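Local coordinates for protein ribonucleotide monophosphatase NagD (Escherichia coli, PDB 2C4N) that hydrolyses ribonucleoside 5'-monophosphates such as UMP to nucleoside and phosphate in a magnesium-dependent reaction, and probably accepts a broad range of other phosphorylated substrates, at residues R80-K85 with P111-V116; Y88-G93 with W124-K129; K129-V134 with A161-I166; T217-S222 with F235-I240. All blocks are in the same frame, centred on the assembly; numbering follows the deposited sequence.

Contact 1. Residues R80-K85 with P111-V116; sequences RRQEGK and PDFVIV
The ring of Phe113 reaches from the strand into the loop at Gln82, Glu83 and Gly84. From CB the side chain sets off toward the loop, with CG anti to the carbonyl carbon (chi1 -55°). Contact is made at the far end of the ring: CE1 lies 3.6 Å from Gly84 O, and CZ is 3.7 Å from Glu83 O. Both carbonyl oxygens sit near the ring plane, so they meet its weakly positive C-H edge. At the same corner CZ touches Gln82 CB at 3.8 Å, obliquely to the plane. Gly84 O is buried here without a hydrogen-bond partner. Beside the ring, Asp112 OD2 approaches Gly84 CA to 3.4 Å, a spot where a side chain at Gly84 would be tight against the carboxylate. An alanine in place of Phe113 would probably open a gap beside the loop and leave the carbonyls of Glu83 and Gly84 without the ring edge they meet and Gln82 CB without its contact at CZ. Residues 81-85 link helix 71-80 to strand 86-90. Gln82 is tied to Phe78 of that helix and to Arg139, while Asp112 OD2 accepts from Lys86 N, and the ring also packs on Ala87 and Ile141 of the strands flanking its own.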
loop_
_atom_site.group_PDB
_atom_site.type_symbol
_atom_site.label_atom_id
_atom_site.label_comp_id
_atom_site.label_asym_id
_atom_site.label_seq_id
_atom_site.Cartn_x
_atom_site.Cartn_y
_atom_site.Cartn_z
ATOM N N ARG A 80 11.522 -19.061 21.887
ATOM C CA ARG A 80 11.870 -20.179 22.754
ATOM C C ARG A 80 11.187 -21.440 22.260
ATOM O O ARG A 80 11.792 -22.508 22.214
ATOM C CB ARG A 80 11.411 -19.916 24.189
ATOM C CG ARG A 80 12.469 -19.370 25.116
ATOM C CD ARG A 80 11.989 -19.435 26.562
ATOM N NE ARG A 80 12.965 -18.850 27.475
ATOM C CZ ARG A 80 13.082 -17.550 27.717
ATOM N NH1 ARG A 80 12.276 -16.681 27.124
ATOM N NH2 ARG A 80 14.023 -17.124 28.548
ATOM N N ARG A 81 9.919 -21.298 21.886
ATOM C CA ARG A 81 9.115 -22.420 21.420
ATOM C C ARG A 81 9.361 -22.779 19.961
ATOM O O ARG A 81 8.639 -23.597 19.395
ATOM C CB ARG A 81 7.623 -22.115 21.600
ATOM C CG ARG A 81 7.297 -20.930 22.512
ATOM C CD ARG A 81 6.429 -21.357 23.695
ATOM N NE ARG A 81 5.622 -20.265 24.244
ATOM C CZ ARG A 81 4.497 -19.814 23.694
ATOM N NH1 ARG A 81 4.040 -20.360 22.576
ATOM N NH2 ARG A 81 3.820 -18.828 24.268
ATOM N N GLN A 82 10.369 -22.173 19.346
ATOM C CA GLN A 82 10.644 -22.457 17.945
ATOM C C GLN A 82 11.860 -23.344 17.736
ATOM O O GLN A 82 12.759 -23.399 18.571
ATOM C CB GLN A 82 10.848 -21.159 17.157
ATOM C CG GLN A 82 9.727 -20.133 17.276
ATOM C CD GLN A 82 8.352 -20.699 16.985
ATOM O OE1 GLN A 82 8.168 -21.460 16.039
ATOM N NE2 GLN A 82 7.371 -20.315 17.798
ATOM N N GLU A 83 11.864 -24.043 16.607
ATOM C CA GLU A 83 12.967 -24.909 16.232
ATOM C C GLU A 83 13.971 -23.970 15.579
ATOM O O GLU A 83 13.580 -23.036 14.881
ATOM C CB GLU A 83 12.480 -25.956 15.234
ATOM C CG GLU A 83 13.564 -26.620 14.416
ATOM C CD GLU A 83 12.996 -27.651 13.469
ATOM O OE1 GLU A 83 12.401 -28.635 13.959
ATOM O OE2 GLU A 83 13.136 -27.477 12.239
ATOM N N GLY A 84 15.256 -24.215 15.799
ATOM C CA GLY A 84 16.267 -23.348 15.230
ATOM C C GLY A 84 16.652 -22.364 16.314
ATOM O O GLY A 84 15.784 -21.780 16.962
ATOM N N LYS A 85 17.948 -22.187 16.534
ATOM C CA LYS A 85 18.405 -21.271 17.567
ATOM C C LYS A 85 19.530 -20.367 17.095
ATOM O O LYS A 85 20.388 -19.972 17.877
ATOM C CB LYS A 85 18.846 -22.057 18.806
ATOM C CG LYS A 85 17.693 -22.669 19.590
ATOM C CD LYS A 85 16.732 -21.582 20.051
ATOM C CE LYS A 85 15.525 -22.149 20.784
ATOM N NZ LYS A 85 15.596 -21.960 22.261
ATOM N N PRO A 111 21.887 -17.930 9.491
ATOM C CA PRO A 111 20.916 -17.747 10.572
ATOM C C PRO A 111 19.555 -18.316 10.184
ATOM O O PRO A 111 19.191 -18.313 9.008
ATOM C CB PRO A 111 20.878 -16.229 10.745
ATOM C CG PRO A 111 21.107 -15.735 9.331
ATOM C CD PRO A 111 22.209 -16.648 8.836
ATOM N N ASP A 112 18.810 -18.809 11.172
ATOM C CA ASP A 112 17.476 -19.350 10.926
ATOM C C ASP A 112 16.474 -18.196 10.910
ATOM O O ASP A 112 15.504 -18.212 10.151
ATOM C CB ASP A 112 17.077 -20.331 12.031
ATOM C CG ASP A 112 18.037 -21.498 12.154
ATOM O OD1 ASP A 112 18.250 -22.200 11.144
ATOM O OD2 ASP A 112 18.569 -21.718 13.264
ATOM N N PHE A 113 16.725 -17.210 11.767
ATOM C CA PHE A 113 15.866 -16.037 11.901
ATOM C C PHE A 113 16.610 -14.728 11.713
ATOM O O PHE A 113 17.819 -14.645 11.932
ATOM C CB PHE A 113 15.263 -15.935 13.309
ATOM C CG PHE A 113 14.510 -17.139 13.754
ATOM C CD1 PHE A 113 15.182 -18.254 14.247
ATOM C CD2 PHE A 113 13.123 -17.151 13.711
ATOM C CE1 PHE A 113 14.479 -19.363 14.695
ATOM C CE2 PHE A 113 12.409 -18.256 14.157
ATOM C CZ PHE A 113 13.093 -19.367 14.651
ATOM N N VAL A 114 15.855 -13.704 11.328
ATOM C CA VAL A 114 16.361 -12.342 11.218
ATOM C C VAL A 114 15.414 -11.668 12.204
ATOM O O VAL A 114 14.196 -11.688 12.014
ATOM C CB VAL A 114 16.165 -11.728 9.816
ATOM C CG1 VAL A 114 16.343 -10.205 9.888
ATOM C CG2 VAL A 114 17.188 -12.309 8.846
ATOM N N ILE A 115 15.963 -11.111 13.276
ATOM C CA ILE A 115 15.145 -10.477 14.294
ATOM C C ILE A 115 15.473 -8.999 14.372
ATOM O O ILE A 115 16.628 -8.621 14.552
ATOM C CB ILE A 115 15.399 -11.111 15.668
ATOM C CG1 ILE A 115 15.220 -12.630 15.575
ATOM C CG2 ILE A 115 14.459 -10.508 16.697
ATOM C CD1 ILE A 115 15.674 -13.372 16.803
ATOM N N VAL A 116 14.449 -8.167 14.238
ATOM C CA VAL A 116 14.643 -6.731 14.288
ATOM C C VAL A 116 13.946 -6.116 15.491
ATOM O O VAL A 116 12.752 -6.332 15.716
ATOM C CB VAL A 116 14.107 -6.036 13.007
ATOM C CG1 VAL A 116 14.412 -4.537 13.057
ATOM C CG2 VAL A 116 14.730 -6.669 11.767
#

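Contact 2. Residues Y88-G93 with W124-K129; sequences YVVGEG and WDMMHK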
loop_
_atom_site.group_PDB
_atom_site.type_symbol
_atom_site.label_atom_id
_atom_site.label_comp_id
_atom_site.label_asym_id
_atom_site.label_seq_id
_atom_site.Cartn_x
_atom_site.Cartn_y
_atom_site.Cartn_z
ATOM N N TYR A 88 20.170 -13.671 13.170
ATOM C CA TYR A 88 20.921 -12.471 12.862
ATOM C C TYR A 88 20.023 -11.413 13.492
ATOM O O TYR A 88 18.846 -11.295 13.135
ATOM C CB TYR A 88 21.043 -12.242 11.354
ATOM C CG TYR A 88 21.662 -10.903 11.041
ATOM C CD1 TYR A 88 20.901 -9.871 10.494
ATOM C CD2 TYR A 88 22.994 -10.641 11.361
ATOM C CE1 TYR A 88 21.448 -8.609 10.278
ATOM C CE2 TYR A 88 23.552 -9.382 11.151
ATOM C CZ TYR A 88 22.773 -8.370 10.611
ATOM O OH TYR A 88 23.315 -7.118 10.423
ATOM N N VAL A 89 20.566 -10.659 14.439
ATOM C CA VAL A 89 19.772 -9.664 15.133
ATOM C C VAL A 89 20.144 -8.225 14.834
ATOM O O VAL A 89 21.316 -7.850 14.835
ATOM C CB VAL A 89 19.844 -9.879 16.668
ATOM C CG1 VAL A 89 18.981 -8.853 17.390
ATOM C CG2 VAL A 89 19.390 -11.294 17.013
ATOM N N VAL A 90 19.119 -7.431 14.552
ATOM C CA VAL A 90 19.282 -6.008 14.301
ATOM C C VAL A 90 18.662 -5.394 15.547
ATOM O O VAL A 90 17.462 -5.152 15.608
ATOM C CB VAL A 90 18.497 -5.549 13.051
ATOM C CG1 VAL A 90 18.601 -4.035 12.895
ATOM C CG2 VAL A 90 19.045 -6.243 11.806
ATOM N N GLY A 91 19.486 -5.182 16.564
ATOM C CA GLY A 91 18.984 -4.621 17.803
ATOM C C GLY A 91 20.095 -4.576 18.826
ATOM O O GLY A 91 21.228 -4.938 18.522
ATOM N N GLU A 92 19.780 -4.148 20.041
ATOM C CA GLU A 92 20.806 -4.054 21.069
ATOM C C GLU A 92 20.208 -4.109 22.461
ATOM O O GLU A 92 18.998 -3.985 22.631
ATOM C CB GLU A 92 21.581 -2.742 20.900
ATOM C CG GLU A 92 20.739 -1.479 21.159
ATOM C CD GLU A 92 21.440 -0.186 20.747
ATOM O OE1 GLU A 92 22.673 -0.212 20.551
ATOM O OE2 GLU A 92 20.760 0.861 20.624
ATOM N N GLY A 93 21.070 -4.300 23.453
ATOM C CA GLY A 93 20.629 -4.331 24.832
ATOM C C GLY A 93 19.719 -5.460 25.273
ATOM O O GLY A 93 20.030 -6.637 25.092
ATOM N N TRP A 124 23.562 0.859 7.030
ATOM C CA TRP A 124 23.505 0.269 5.699
ATOM C C TRP A 124 23.873 -1.216 5.708
ATOM O O TRP A 124 23.219 -2.034 5.062
ATOM C CB TRP A 124 24.464 1.040 4.786
ATOM C CG TRP A 124 24.292 0.792 3.319
ATOM C CD1 TRP A 124 23.541 1.524 2.446
ATOM C CD2 TRP A 124 24.926 -0.233 2.543
ATOM N NE1 TRP A 124 23.670 1.021 1.174
ATOM C CE2 TRP A 124 24.510 -0.062 1.206
ATOM C CE3 TRP A 124 25.798 -1.284 2.850
ATOM C CZ2 TRP A 124 24.950 -0.898 0.170
ATOM C CZ3 TRP A 124 26.234 -2.118 1.821
ATOM C CH2 TRP A 124 25.805 -1.921 0.499
ATOM N N ASP A 125 24.928 -1.559 6.438
ATOM C CA ASP A 125 25.368 -2.950 6.512
ATOM C C ASP A 125 24.322 -3.879 7.126
ATOM O O ASP A 125 24.091 -4.975 6.623
ATOM C CB ASP A 125 26.682 -3.051 7.293
ATOM C CG ASP A 125 27.841 -2.401 6.562
ATOM O OD1 ASP A 125 28.107 -2.790 5.404
ATOM O OD2 ASP A 125 28.489 -1.506 7.147
ATOM N N MET A 126 23.697 -3.445 8.212
ATOM C CA MET A 126 22.670 -4.249 8.868
ATOM C C MET A 126 21.464 -4.426 7.957
ATOM O O MET A 126 20.915 -5.516 7.846
ATOM C CB MET A 126 22.226 -3.586 10.173
ATOM C CG MET A 126 23.261 -3.624 11.282
ATOM S SD MET A 126 22.571 -2.977 12.812
ATOM C CE MET A 126 24.036 -2.312 13.601
ATOM N N MET A 127 21.049 -3.344 7.308
ATOM C CA MET A 127 19.904 -3.411 6.403
ATOM C C MET A 127 20.216 -4.397 5.284
ATOM O O MET A 127 19.377 -5.210 4.901
ATOM C CB MET A 127 19.611 -2.033 5.802
ATOM C CG MET A 127 18.317 -1.978 5.006
ATOM S SD MET A 127 18.109 -0.491 4.006
ATOM C CE MET A 127 18.102 0.784 5.247
ATOM N N HIS A 128 21.439 -4.312 4.770
ATOM C CA HIS A 128 21.900 -5.180 3.694
ATOM C C HIS A 128 21.850 -6.651 4.096
ATOM O O HIS A 128 21.231 -7.469 3.420
ATOM C CB HIS A 128 23.333 -4.798 3.301
ATOM C CG HIS A 128 23.965 -5.735 2.319
ATOM N ND1 HIS A 128 25.307 -6.051 2.354
ATOM C CD2 HIS A 128 23.446 -6.416 1.271
ATOM C CE1 HIS A 128 25.585 -6.890 1.372
ATOM N NE2 HIS A 128 24.473 -7.127 0.701
ATOM N N LYS A 129 22.510 -6.988 5.199
ATOM C CA LYS A 129 22.534 -8.371 5.663
ATOM C C LYS A 129 21.150 -8.904 5.989
ATOM O O LYS A 129 20.804 -10.019 5.602
ATOM C CB LYS A 129 23.432 -8.515 6.892
ATOM C CG LYS A 129 24.908 -8.266 6.633
ATOM C CD LYS A 129 25.718 -8.696 7.849
ATOM C CE LYS A 129 27.161 -8.234 7.776
ATOM N NZ LYS A 129 27.905 -8.634 9.008
#
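Tyr88 points its phenol at the helix and lands between Met126 and Lys129. Its OH lies 3.3 Å from Met126 CA and 3.6 Å from Met126 CG, so the tip of the tyrosine rests on the root of the methionine, and the two side chains cross at about a right angle. Lys129 meets the ring with its aliphatic part: CB is 3.8 Å from Tyr88 CZ, and CD is 4.0 Å from Tyr88 CE2. Met126 O sits at the ring edge, near its plane. A second, lighter touch joins Val90 CG1 to Met126 SD at 4.1 Å, where the extended methionine reaches back toward the strand.

Torsions and backbone position these groups. In Tyr88, CG stands anti to the backbone N (chi1 172°), while strand bonds to Phe113 and Ile115 fix its main chain. The helix runs at 137° to the strand, with axes 9.4 Å apart, and Asn123 OD1 accepts from Met126 N in its first turn. Farther round the helix, His128 packs edge-to-face on Tyr153 of the third subunit.

Lys129 NZ forms a salt bridge with Asp108, which would help keep the lysine chain stretched across the tyrosine. Between the two segments themselves the contact is made by packing of the ring and its hydroxyl oxygen on CH groups, and of sulphur on a methyl, and thus depends on shape more than on directional bonds.

Contact 3. Residues K129-V134 with A161-I166; sequences KAAYFV and AGIEKI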
loop_
_atom_site.group_PDB
_atom_site.type_symbol
_atom_site.label_atom_id
_atom_site.label_comp_id
_atom_site.label_asym_id
_atom_site.label_seq_id
_atom_site.Cartn_x
_atom_site.Cartn_y
_atom_site.Cartn_z
ATOM N N LYS A 129 22.510 -6.988 5.199
ATOM C CA LYS A 129 22.534 -8.371 5.663
ATOM C C LYS A 129 21.150 -8.904 5.989
ATOM O O LYS A 129 20.804 -10.019 5.602
ATOM C CB LYS A 129 23.432 -8.515 6.892
ATOM C CG LYS A 129 24.908 -8.266 6.633
ATOM C CD LYS A 129 25.718 -8.696 7.849
ATOM C CE LYS A 129 27.161 -8.234 7.776
ATOM N NZ LYS A 129 27.905 -8.634 9.008
ATOM N N ALA A 130 20.360 -8.114 6.706
ATOM C CA ALA A 130 19.010 -8.535 7.066
ATOM C C ALA A 130 18.193 -8.803 5.807
ATOM O O ALA A 130 17.504 -9.814 5.707
ATOM C CB ALA A 130 18.331 -7.455 7.919
ATOM N N ALA A 131 18.290 -7.898 4.836
ATOM C CA ALA A 131 17.552 -8.049 3.586
ATOM C C ALA A 131 18.016 -9.298 2.838
ATOM O O ALA A 131 17.205 -10.044 2.296
ATOM C CB ALA A 131 17.738 -6.807 2.711
ATOM N N TYR A 132 19.326 -9.516 2.818
ATOM C CA TYR A 132 19.903 -10.679 2.154
ATOM C C TYR A 132 19.378 -11.979 2.767
ATOM O O TYR A 132 18.955 -12.886 2.049
ATOM C CB TYR A 132 21.426 -10.636 2.271
ATOM C CG TYR A 132 22.116 -11.882 1.764
ATOM C CD1 TYR A 132 22.316 -12.091 0.400
ATOM C CD2 TYR A 132 22.559 -12.860 2.653
ATOM C CE1 TYR A 132 22.944 -13.247 -0.068
ATOM C CE2 TYR A 132 23.186 -14.017 2.197
ATOM C CZ TYR A 132 23.375 -14.204 0.838
ATOM O OH TYR A 132 23.998 -15.346 0.389
ATOM N N PHE A 133 19.408 -12.072 4.094
ATOM C CA PHE A 133 18.930 -13.276 4.771
ATOM C C PHE A 133 17.430 -13.506 4.592
ATOM O O PHE A 133 16.990 -14.631 4.347
ATOM C CB PHE A 133 19.267 -13.225 6.264
ATOM C CG PHE A 133 20.743 -13.270 6.557
ATOM C CD1 PHE A 133 21.549 -14.250 5.981
ATOM C CD2 PHE A 133 21.326 -12.341 7.416
ATOM C CE1 PHE A 133 22.917 -14.303 6.257
ATOM C CE2 PHE A 133 22.695 -12.384 7.699
ATOM C CZ PHE A 133 23.490 -13.370 7.116
ATOM N N VAL A 134 16.640 -12.448 4.720
ATOM C CA VAL A 134 15.196 -12.578 4.566
ATOM C C VAL A 134 14.872 -12.989 3.140
ATOM O O VAL A 134 14.045 -13.870 2.912
ATOM C CB VAL A 134 14.471 -11.251 4.911
ATOM C CG1 VAL A 134 12.984 -11.350 4.573
ATOM C CG2 VAL A 134 14.637 -10.950 6.395
ATOM N N ALA A 161 11.394 -1.171 7.526
ATOM C CA ALA A 161 11.008 -0.596 6.241
ATOM C C ALA A 161 11.980 -0.863 5.086
ATOM O O ALA A 161 11.569 -1.326 4.016
ATOM C CB ALA A 161 10.775 0.907 6.402
ATOM N N GLY A 162 13.261 -0.569 5.296
ATOM C CA GLY A 162 14.250 -0.796 4.255
ATOM C C GLY A 162 14.441 -2.270 3.943
ATOM O O GLY A 162 14.603 -2.657 2.787
ATOM N N ILE A 163 14.425 -3.096 4.984
ATOM C CA ILE A 163 14.587 -4.537 4.822
ATOM C C ILE A 163 13.424 -5.119 4.021
ATOM O O ILE A 163 13.625 -5.957 3.142
ATOM C CB ILE A 163 14.672 -5.236 6.201
ATOM C CG1 ILE A 163 15.897 -4.711 6.963
ATOM C CG2 ILE A 163 14.758 -6.747 6.025
ATOM C CD1 ILE A 163 15.877 -5.002 8.457
ATOM N N GLU A 164 12.210 -4.667 4.322
ATOM C CA GLU A 164 11.014 -5.132 3.616
ATOM C C GLU A 164 11.053 -4.704 2.150
ATOM O O GLU A 164 10.718 -5.478 1.255
ATOM C CB GLU A 164 9.747 -4.553 4.262
ATOM C CG GLU A 164 9.569 -4.894 5.728
ATOM C CD GLU A 164 8.329 -4.267 6.330
ATOM O OE1 GLU A 164 7.209 -4.677 5.968
ATOM O OE2 GLU A 164 8.469 -3.356 7.169
ATOM N N LYS A 165 11.462 -3.461 1.919
ATOM C CA LYS A 165 11.543 -2.898 0.568
ATOM C C LYS A 165 12.476 -3.701 -0.338
ATOM O O LYS A 165 12.143 -4.000 -1.485
ATOM C CB LYS A 165 12.039 -1.451 0.644
ATOM C CG LYS A 165 11.307 -0.477 -0.262
ATOM C CD LYS A 165 9.841 -0.399 0.130
ATOM C CE LYS A 165 9.274 0.996 -0.080
ATOM N NZ LYS A 165 7.945 1.167 0.581
ATOM N N ILE A 166 13.642 -4.052 0.192
ATOM C CA ILE A 166 14.638 -4.807 -0.562
ATOM C C ILE A 166 14.263 -6.273 -0.752
ATOM O O ILE A 166 14.366 -6.806 -1.857
ATOM C CB ILE A 166 16.021 -4.746 0.135
ATOM C CG1 ILE A 166 16.497 -3.293 0.215
ATOM C CG2 ILE A 166 17.041 -5.600 -0.629
ATOM C CD1 ILE A 166 17.739 -3.093 1.065
#
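No ring enters the interface in which Ala130, Ala131 and Val134 meet Ile163 and Ile166; the flat groups of 129-134 look elsewhere. Tyr132 points away from the second helix and has Phe133 CE1 at its edge, in plane. Phe133 meets the Tyr88 ring, with the planes turned by about 55°, and Tyr132 packs on Phe152 of the third subunit.

What remains between the helices is small and aliphatic. Ile163 carries CG2 anti to the backbone N and CG1 anti to the carbonyl carbon (chi1 -61°), and its branches serve different partners. CD1, at the end of the longer branch, presses on Ala130 CB at 3.5 Å. CG2 lies over the backbone of the facing helix, 3.9 Å from Ala131 N, and touches Val134 CG2 at 4.2 Å. One turn on, Ile166 CG2 packs against Ala131 CB at 3.6 Å. With only methyl groups on the alanines, the backbones come close: Ala131 CA and Ile163 CA are 4.8 Å apart, and the axes 8.6 Å. An alanine in place of Ile163 would probably open a gap between the helices, leaving Ala130 CB without the methyl pressed on it and the backbone of Ala131 less well covered.

Val114 and Phe140 close the interface from the sheet side. The two helices run in the same general direction and cross at -42°, as neighbouring helices on one side of a twisted parallel sheet commonly do. Each follows a strand of the four-stranded sheet and leads into the next, the successive beta-alpha-beta crossovers of an alpha/beta cap domain in the HAD superfamily.

Contact 4. Residues T217-S222 with F235-I240; sequences TILVLS and FRPSWI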
loop_
_atom_site.group_PDB
_atom_site.type_symbol
_atom_site.label_atom_id
_atom_site.label_comp_id
_atom_site.label_asym_id
_atom_site.label_seq_id
_atom_site.Cartn_x
_atom_site.Cartn_y
_atom_site.Cartn_z
ATOM N N THR A 217 -11.969 -4.645 27.667
ATOM C CA THR A 217 -11.032 -3.548 27.479
ATOM C C THR A 217 -11.449 -2.244 28.138
ATOM O O THR A 217 -12.634 -1.922 28.213
ATOM C CB THR A 217 -10.836 -3.269 25.976
ATOM O OG1 THR A 217 -12.106 -2.947 25.392
ATOM C CG2 THR A 217 -10.263 -4.498 25.266
ATOM N N ILE A 218 -10.457 -1.498 28.609
ATOM C CA ILE A 218 -10.696 -0.198 29.221
ATOM C C ILE A 218 -9.790 0.806 28.537
ATOM O O ILE A 218 -8.568 0.661 28.544
ATOM C CB ILE A 218 -10.362 -0.172 30.732
ATOM C CG1 ILE A 218 -11.276 -1.136 31.489
ATOM C CG2 ILE A 218 -10.547 1.247 31.276
ATOM C CD1 ILE A 218 -11.012 -1.175 32.989
ATOM N N LEU A 219 -10.391 1.817 27.930
ATOM C CA LEU A 219 -9.620 2.851 27.262
ATOM C C LEU A 219 -9.498 4.060 28.181
ATOM O O LEU A 219 -10.500 4.530 28.713
ATOM C CB LEU A 219 -10.320 3.304 25.974
ATOM C CG LEU A 219 -9.716 4.529 25.264
ATOM C CD1 LEU A 219 -8.424 4.143 24.545
ATOM C CD2 LEU A 219 -10.722 5.078 24.259
ATOM N N VAL A 220 -8.280 4.550 28.389
ATOM C CA VAL A 220 -8.110 5.760 29.182
ATOM C C VAL A 220 -7.824 6.839 28.153
ATOM O O VAL A 220 -7.273 6.548 27.092
ATOM C CB VAL A 220 -6.941 5.661 30.205
ATOM C CG1 VAL A 220 -7.337 4.748 31.342
ATOM C CG2 VAL A 220 -5.668 5.163 29.527
ATOM N N LEU A 221 -8.214 8.072 28.455
ATOM C CA LEU A 221 -8.040 9.187 27.531
ATOM C C LEU A 221 -6.812 10.039 27.833
ATOM O O LEU A 221 -6.664 11.147 27.317
ATOM C CB LEU A 221 -9.299 10.059 27.570
ATOM C CG LEU A 221 -10.615 9.311 27.304
ATOM C CD1 LEU A 221 -11.803 10.222 27.607
ATOM C CD2 LEU A 221 -10.642 8.826 25.862
ATOM N N SER A 222 -5.922 9.503 28.659
ATOM C CA SER A 222 -4.716 10.212 29.060
ATOM C C SER A 222 -3.563 10.098 28.068
ATOM O O SER A 222 -2.486 10.646 28.307
ATOM C CB SER A 222 -4.268 9.697 30.431
ATOM O OG SER A 222 -4.165 8.280 30.422
ATOM N N PHE A 235 -15.392 -1.693 16.625
ATOM C CA PHE A 235 -15.591 -2.263 17.954
ATOM C C PHE A 235 -15.339 -1.099 18.903
ATOM O O PHE A 235 -14.737 -0.101 18.513
ATOM C CB PHE A 235 -14.550 -3.358 18.207
ATOM C CG PHE A 235 -13.142 -2.873 18.057
ATOM C CD1 PHE A 235 -12.465 -2.301 19.134
ATOM C CD2 PHE A 235 -12.523 -2.902 16.813
ATOM C CE1 PHE A 235 -11.194 -1.760 18.968
ATOM C CE2 PHE A 235 -11.257 -2.367 16.634
ATOM C CZ PHE A 235 -10.589 -1.792 17.710
ATOM N N ARG A 236 -15.793 -1.221 20.139
ATOM C CA ARG A 236 -15.573 -0.169 21.112
ATOM C C ARG A 236 -15.139 -0.746 22.454
ATOM O O ARG A 236 -15.385 -1.915 22.755
ATOM C CB ARG A 236 -16.835 0.684 21.262
ATOM C CG ARG A 236 -17.140 1.531 20.034
ATOM C CD ARG A 236 -18.474 2.220 20.180
ATOM N NE ARG A 236 -18.751 3.138 19.082
ATOM C CZ ARG A 236 -19.906 3.773 18.924
ATOM N NH1 ARG A 236 -20.892 3.588 19.792
ATOM N NH2 ARG A 236 -20.077 4.597 17.901
ATOM N N PRO A 237 -14.484 0.077 23.283
ATOM C CA PRO A 237 -14.012 -0.363 24.596
ATOM C C PRO A 237 -15.153 -0.754 25.523
ATOM O O PRO A 237 -16.261 -0.228 25.411
ATOM C CB PRO A 237 -13.259 0.861 25.124
ATOM C CG PRO A 237 -12.900 1.654 23.871
ATOM C CD PRO A 237 -14.151 1.494 23.053
ATOM N N SER A 238 -14.879 -1.672 26.443
ATOM C CA SER A 238 -15.882 -2.096 27.407
ATOM C C SER A 238 -16.196 -0.891 28.299
ATOM O O SER A 238 -17.349 -0.659 28.672
ATOM C CB SER A 238 -15.336 -3.249 28.251
ATOM O OG SER A 238 -14.871 -4.303 27.425
ATOM N N TRP A 239 -15.154 -0.130 28.627
ATOM C CA TRP A 239 -15.263 1.070 29.463
ATOM C C TRP A 239 -14.277 2.133 28.980
ATOM O O TRP A 239 -13.283 1.815 28.318
ATOM C CB TRP A 239 -14.923 0.751 30.918
ATOM C CG TRP A 239 -15.834 -0.211 31.593
ATOM C CD1 TRP A 239 -17.069 0.048 32.113
ATOM C CD2 TRP A 239 -15.565 -1.591 31.860
ATOM N NE1 TRP A 239 -17.585 -1.088 32.694
ATOM C CE2 TRP A 239 -16.680 -2.109 32.552
ATOM C CE3 TRP A 239 -14.485 -2.441 31.579
ATOM C CZ2 TRP A 239 -16.748 -3.444 32.975
ATOM C CZ3 TRP A 239 -14.552 -3.768 31.999
ATOM C CH2 TRP A 239 -15.676 -4.254 32.689
ATOM N N ILE A 240 -14.550 3.387 29.335
ATOM C CA ILE A 240 -13.686 4.506 28.971
ATOM C C ILE A 240 -13.589 5.479 30.146
ATOM O O ILE A 240 -14.605 5.880 30.708
ATOM C CB ILE A 240 -14.234 5.291 27.762
ATOM C CG1 ILE A 240 -14.456 4.353 26.574
ATOM C CG2 ILE A 240 -13.253 6.401 27.382
ATOM C CD1 ILE A 240 -15.107 5.021 25.384
HETATM O O HOH W 1 -13.331 -4.088 23.429
#
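Ile218 with Trp239 and Leu219 with Ile240 form the parallel bridges that add strand 239-241 as the outermost strand of the six-stranded sheet of the HAD core. The join starts at Thr217 and Ser238 with interlocking bonds. Thr217 N donates to Ser238 OG at 2.9 Å and 165°, and Ser238 N returns a bond to Thr217 OG1 at 3.2 Å. Thr217 OG1 can receive it because it stands between its own backbone N and carbonyl carbon (chi1 59°). The same hydroxyl is bonded to a water that donates to Arg236 O. Thr217 O takes Trp239 N at 3.1 Å, with a weak second bond from Ser238 N. Two residues along, Leu219 N donates to Trp239 O at 2.9 Å, the donor tilted 24° from the carbonyl plane.

The side chains pack on both faces. On that of Ile218 and Trp239, Ile218 CG1 touches Trp239 CE3 at 3.5 Å, and one face of the indole has Ser238 CB above it, offset toward the rim. On the face of Leu219 and Ile240, the leucine lies beside Pro237, from the loop before the strand, both pointing the same way, with Leu219 CB 3.7 Å from Pro237 CG. Near the strand's end, Leu221 CD2 meets Ile240 CG2 at 3.9 Å.

Pro237 also packs on Leu203, a probable substrate-binding residue, and the Leu219 side chain is about 9 Å from the bound magnesium ion. This places the Leu219 and Pro237 side of the contact near the metal and substrate site, where the Rossmann-like parallel sheet of a HAD phosphatase ends in a short edge strand.

Contacts 1, 2 and 3 belong to one body, the four-stranded parallel sheet with its helices, whereas contact 4 lies on the opposite side of the chain's centre in the six-stranded sheet. Contacts 2 and 3 share Lys129 and helix 124-135, their centres about 10 Å apart, and contact 1 joins contact 2 through neighbouring strands, with Phe113 O near Tyr88 N and Ile115 O near Val90 N. Contact 3 is buried and wholly aliphatic between helices; contacts 1 and 2 lie nearer the surface and mix ring packing with polar groups. Contact 4, partly buried, is the one whose two segments are joined by clear hydrogen bonds, as befits adjacent strands.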